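Local structure of uncharacterized protein (Vanderwaltozyma polyspora, 5THE) at residues S245-L257 against Y467-G480. The protein is the C-terminal, Piwi-containing lobe of a budding yeast Argonaute, which probably binds guide RNA and takes part in target RNA cleavage. Residues are numbered along the deposited sequence; the frame is centred on the assembly and turned at random.
Sequences SNHSLSIENNKLL and YLQEICNNLCYIFG. With nucleotides of chain B.
L256 and Y467 meet because both side chains leave the backbone with CG anti to N, at chi1 -153° and 172°, and run past one another head to tail. The pair illustrates how the Piwi domain, an RNase H-like fold, ties the 245-257 connection to one of its helices: strand 248-249 and helix 251-254 lie along helix 465-475 and the loop after it. Y467 OH donates to the carbonyl oxygen of L256 at 3.1 Å, nearly along the C=O axis, and that oxygen sits in the plane of the tyrosine ring, at its edge. A phenylalanine in place of Y467 would probably keep the leucine contact but leave the L256 carbonyl without this hydroxyl donor.

L256 turns its CD2 onto the aliphatic chain of E470, 3.5 Å from CG, and also onto I471 CG1. Beside it, L257 CD2 packs 3.5 Å from I471 CD1, while its other methyl reaches L475. I471 and L475 also touch M340 and F342 of strand 339-344, so the same helix side chains that receive L257 reach the Piwi sheet. Polar groups meet through water: one molecule joins N474 ND2 to the backbone O of N253, and a second accepts from N253 ND2 and is bonded to E470 OE2. The side-chain amides of N253 and N474 stand nearly perpendicular.

Further along, L249 packs against the loop, its CG only 3.5 Å from I478 CG2, tighter than usual for carbons. The next loop residues lead to the RNA, where F479 sets its ring edge against a phosphate oxygen of A4 of chain B. H247 NE2 makes a weak bond to Y477 O, bent to 122°. N246 ND2 grips G480 O more firmly, at 2.7 Å, with the oxygen almost in the asparagine amide plane.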
# COMPACT_ATOMS: atom_id res chain seq x y z
N SER A 245 14.14 -0.42 -2.09
CA SER A 245 13.27 -0.49 -3.25
C SER A 245 13.35 -1.91 -3.75
O SER A 245 14.45 -2.45 -3.90
CB SER A 245 13.69 0.49 -4.36
OG SER A 245 13.72 1.81 -3.87
N ASN A 246 12.19 -2.53 -3.98
CA ASN A 246 12.21 -3.87 -4.55
C ASN A 246 12.18 -3.79 -6.07
O ASN A 246 13.22 -3.85 -6.72
CB ASN A 246 11.05 -4.67 -3.98
CG ASN A 246 11.16 -4.81 -2.49
OD1 ASN A 246 12.26 -4.82 -1.96
ND2 ASN A 246 10.02 -4.90 -1.79
N HIS A 247 10.99 -3.64 -6.64
CA HIS A 247 10.85 -3.32 -8.04
C HIS A 247 10.25 -1.93 -8.17
O HIS A 247 9.72 -1.37 -7.21
CB HIS A 247 9.96 -4.34 -8.76
CG HIS A 247 8.55 -4.37 -8.26
ND1 HIS A 247 8.18 -5.05 -7.11
CD2 HIS A 247 7.42 -3.80 -8.74
CE1 HIS A 247 6.88 -4.91 -6.91
NE2 HIS A 247 6.40 -4.15 -7.89
N SER A 248 10.35 -1.39 -9.37
CA SER A 248 9.73 -0.12 -9.70
C SER A 248 9.28 -0.22 -11.14
O SER A 248 9.33 -1.29 -11.76
CB SER A 248 10.69 1.05 -9.48
OG SER A 248 11.63 1.17 -10.55
N LEU A 249 8.83 0.90 -11.69
CA LEU A 249 8.63 1.01 -13.12
C LEU A 249 9.91 1.55 -13.76
O LEU A 249 10.77 2.14 -13.10
CB LEU A 249 7.45 1.93 -13.43
CG LEU A 249 6.14 1.54 -12.75
CD1 LEU A 249 5.02 2.42 -13.29
CD2 LEU A 249 5.86 0.06 -12.99
N SER A 250 10.02 1.36 -15.07
CA SER A 250 11.17 1.90 -15.78
C SER A 250 11.17 3.42 -15.72
O SER A 250 10.15 4.06 -15.45
CB SER A 250 11.16 1.46 -17.24
OG SER A 250 10.13 2.13 -17.94
N ILE A 251 12.35 3.99 -15.98
CA ILE A 251 12.51 5.44 -16.08
C ILE A 251 11.55 6.01 -17.11
O ILE A 251 10.91 7.05 -16.88
CB ILE A 251 13.98 5.78 -16.42
CG1 ILE A 251 14.84 5.62 -15.16
CG2 ILE A 251 14.09 7.18 -17.07
CD1 ILE A 251 16.31 5.96 -15.37
N GLU A 252 11.46 5.37 -18.28
CA GLU A 252 10.54 5.84 -19.31
C GLU A 252 9.11 5.94 -18.77
O GLU A 252 8.43 6.95 -18.96
CB GLU A 252 10.61 4.91 -20.52
CG GLU A 252 9.94 5.42 -21.79
CD GLU A 252 10.37 6.83 -22.18
OE1 GLU A 252 9.53 7.57 -22.73
OE2 GLU A 252 11.54 7.20 -21.95
N ASN A 253 8.65 4.89 -18.07
CA ASN A 253 7.30 4.90 -17.51
C ASN A 253 7.15 5.96 -16.43
O ASN A 253 6.09 6.61 -16.33
CB ASN A 253 6.96 3.52 -16.95
CG ASN A 253 6.76 2.47 -18.03
OD1 ASN A 253 7.50 1.50 -18.11
ND2 ASN A 253 5.73 2.66 -18.86
N ASN A 254 8.18 6.18 -15.61
CA ASN A 254 8.04 7.16 -14.53
C ASN A 254 7.89 8.59 -15.04
O ASN A 254 7.39 9.45 -14.30
CB ASN A 254 9.22 7.06 -13.57
CG ASN A 254 9.18 5.81 -12.72
OD1 ASN A 254 8.11 5.30 -12.38
ND2 ASN A 254 10.36 5.30 -12.36
N LYS A 255 8.31 8.86 -16.28
CA LYS A 255 8.15 10.20 -16.85
C LYS A 255 6.69 10.63 -16.82
O LYS A 255 6.40 11.82 -16.65
CB LYS A 255 8.67 10.23 -18.29
CG LYS A 255 10.18 10.10 -18.39
CD LYS A 255 10.64 10.03 -19.81
CE LYS A 255 12.16 10.02 -19.88
NZ LYS A 255 12.62 9.59 -21.23
N LEU A 256 5.77 9.68 -16.95
CA LEU A 256 4.35 9.98 -16.86
C LEU A 256 4.01 10.72 -15.58
O LEU A 256 3.09 11.53 -15.55
CB LEU A 256 3.56 8.69 -16.95
CG LEU A 256 2.15 8.82 -17.51
CD1 LEU A 256 2.18 9.22 -18.97
CD2 LEU A 256 1.42 7.50 -17.31
N LEU A 257 4.74 10.44 -14.50
CA LEU A 257 4.46 11.05 -13.21
C LEU A 257 5.46 12.14 -12.85
O LEU A 257 5.66 12.43 -11.67
CB LEU A 257 4.41 9.97 -12.13
CG LEU A 257 3.13 9.12 -12.14
CD1 LEU A 257 3.25 7.91 -11.25
CD2 LEU A 257 1.96 9.99 -11.70
N TYR A 467 -4.25 9.67 -20.11
CA TYR A 467 -3.25 9.95 -19.10
C TYR A 467 -3.65 9.37 -17.74
O TYR A 467 -2.88 8.65 -17.09
CB TYR A 467 -3.02 11.46 -19.00
CG TYR A 467 -2.13 11.87 -17.84
CD1 TYR A 467 -0.76 11.64 -17.90
CD2 TYR A 467 -2.66 12.46 -16.70
CE1 TYR A 467 0.06 11.99 -16.85
CE2 TYR A 467 -1.83 12.82 -15.64
CZ TYR A 467 -0.46 12.59 -15.74
OH TYR A 467 0.39 12.91 -14.71
N LEU A 468 -4.89 9.63 -17.32
CA LEU A 468 -5.32 9.13 -16.01
C LEU A 468 -5.40 7.62 -16.00
O LEU A 468 -5.06 6.98 -15.00
CB LEU A 468 -6.67 9.74 -15.62
CG LEU A 468 -6.68 11.23 -15.30
CD1 LEU A 468 -8.05 11.60 -14.75
CD2 LEU A 468 -5.57 11.60 -14.33
N GLN A 469 -5.85 7.01 -17.10
CA GLN A 469 -5.97 5.56 -17.10
C GLN A 469 -4.61 4.90 -17.13
O GLN A 469 -4.43 3.83 -16.54
CB GLN A 469 -6.83 5.09 -18.29
CG GLN A 469 -8.30 5.47 -18.09
CD GLN A 469 -9.14 5.41 -19.36
OE1 GLN A 469 -8.71 4.91 -20.38
NE2 GLN A 469 -10.33 5.93 -19.30
N GLU A 470 -3.63 5.53 -17.78
CA GLU A 470 -2.31 4.94 -17.81
C GLU A 470 -1.66 5.02 -16.43
O GLU A 470 -1.05 4.06 -15.97
CB GLU A 470 -1.44 5.64 -18.87
CG GLU A 470 -0.12 4.93 -19.13
CD GLU A 470 0.70 5.57 -20.22
OE1 GLU A 470 0.25 6.57 -20.83
OE2 GLU A 470 1.80 5.06 -20.48
N ILE A 471 -1.79 6.18 -15.77
CA ILE A 471 -1.29 6.36 -14.41
C ILE A 471 -1.91 5.34 -13.46
O ILE A 471 -1.21 4.68 -12.69
CB ILE A 471 -1.58 7.79 -13.94
CG1 ILE A 471 -0.58 8.75 -14.54
CG2 ILE A 471 -1.63 7.89 -12.42
CD1 ILE A 471 -0.75 10.08 -13.94
N CYS A 472 -3.24 5.27 -13.45
CA CYS A 472 -3.92 4.33 -12.57
C CYS A 472 -3.43 2.92 -12.80
O CYS A 472 -3.05 2.22 -11.86
CB CYS A 472 -5.43 4.42 -12.79
SG CYS A 472 -6.10 5.94 -12.10
N ASN A 473 -3.41 2.50 -14.07
CA ASN A 473 -2.95 1.16 -14.38
C ASN A 473 -1.49 0.98 -13.99
O ASN A 473 -1.14 -0.01 -13.34
CB ASN A 473 -3.16 0.85 -15.87
CG ASN A 473 -2.83 -0.59 -16.20
OD1 ASN A 473 -3.37 -1.51 -15.57
ND2 ASN A 473 -1.92 -0.80 -17.13
N ASN A 474 -0.62 1.93 -14.37
CA ASN A 474 0.80 1.83 -14.04
C ASN A 474 1.01 1.72 -12.53
O ASN A 474 1.86 0.94 -12.07
CB ASN A 474 1.57 3.04 -14.57
CG ASN A 474 1.89 2.94 -16.04
OD1 ASN A 474 1.43 2.03 -16.72
ND2 ASN A 474 2.66 3.88 -16.54
N LEU A 475 0.27 2.50 -11.76
CA LEU A 475 0.49 2.50 -10.33
C LEU A 475 0.09 1.18 -9.68
O LEU A 475 0.45 0.95 -8.52
CB LEU A 475 -0.26 3.66 -9.68
CG LEU A 475 0.41 5.02 -9.85
CD1 LEU A 475 -0.50 6.11 -9.34
CD2 LEU A 475 1.71 5.03 -9.09
N CYS A 476 -0.62 0.32 -10.40
CA CYS A 476 -0.94 -1.02 -9.91
C CYS A 476 0.26 -1.96 -9.95
O CYS A 476 0.23 -3.00 -9.29
CB CYS A 476 -2.09 -1.59 -10.72
SG CYS A 476 -3.66 -0.71 -10.41
N TYR A 477 1.31 -1.60 -10.67
CA TYR A 477 2.48 -2.45 -10.83
C TYR A 477 3.60 -2.13 -9.85
O TYR A 477 4.65 -2.76 -9.93
CB TYR A 477 3.01 -2.34 -12.27
CG TYR A 477 2.15 -3.04 -13.30
CD1 TYR A 477 0.87 -2.55 -13.63
CD2 TYR A 477 2.60 -4.19 -13.93
CE1 TYR A 477 0.09 -3.19 -14.56
CE2 TYR A 477 1.82 -4.84 -14.88
CZ TYR A 477 0.57 -4.32 -15.19
OH TYR A 477 -0.20 -4.97 -16.11
N ILE A 478 3.41 -1.20 -8.91
CA ILE A 478 4.48 -0.93 -7.96
C ILE A 478 3.99 -1.08 -6.53
O ILE A 478 4.35 -0.29 -5.65
CB ILE A 478 5.10 0.46 -8.18
CG1 ILE A 478 4.03 1.53 -8.28
CG2 ILE A 478 5.97 0.47 -9.43
CD1 ILE A 478 4.61 2.87 -8.57
N PHE A 479 3.17 -2.08 -6.28
CA PHE A 479 2.86 -2.46 -4.91
C PHE A 479 4.03 -3.31 -4.40
O PHE A 479 4.20 -4.46 -4.81
CB PHE A 479 1.53 -3.20 -4.85
CG PHE A 479 1.08 -3.54 -3.47
CD1 PHE A 479 0.75 -2.54 -2.57
CD2 PHE A 479 0.95 -4.86 -3.08
CE1 PHE A 479 0.29 -2.85 -1.31
CE2 PHE A 479 0.51 -5.18 -1.82
CZ PHE A 479 0.18 -4.18 -0.92
N GLY A 480 4.84 -2.73 -3.52
CA GLY A 480 6.18 -3.25 -3.30
C GLY A 480 6.26 -4.58 -2.56
O GLY A 480 7.37 -5.13 -2.47
P A B 4 -1.05 -9.03 -0.53
OP1 A B 4 -0.85 -7.64 -0.05
OP2 A B 4 -1.70 -10.05 0.30
O5' A B 4 -1.82 -8.96 -1.92
C5' A B 4 -1.20 -8.35 -3.04
C4' A B 4 -1.31 -9.19 -4.27
O4' A B 4 -0.61 -10.44 -4.09
C3' A B 4 -2.71 -9.61 -4.68
O3' A B 4 -3.37 -8.56 -5.36
C2' A B 4 -2.44 -10.84 -5.54
O2' A B 4 -1.97 -10.45 -6.83
C1' A B 4 -1.27 -11.47 -4.78
N9 A B 4 -1.73 -12.43 -3.77
C8 A B 4 -2.29 -12.14 -2.54
N7 A B 4 -2.60 -13.20 -1.84
C5 A B 4 -2.22 -14.25 -2.66
C6 A B 4 -2.30 -15.62 -2.45
N6 A B 4 -2.81 -16.13 -1.33
N1 A B 4 -1.83 -16.42 -3.44
C2 A B 4 -1.32 -15.84 -4.56
N3 A B 4 -1.19 -14.54 -4.86
C4 A B 4 -1.68 -13.80 -3.85
O HOH W 1 3.52 -4.69 -7.56
O HOH W 2 4.06 5.21 -18.51
O HOH W 3 4.08 5.72 -14.89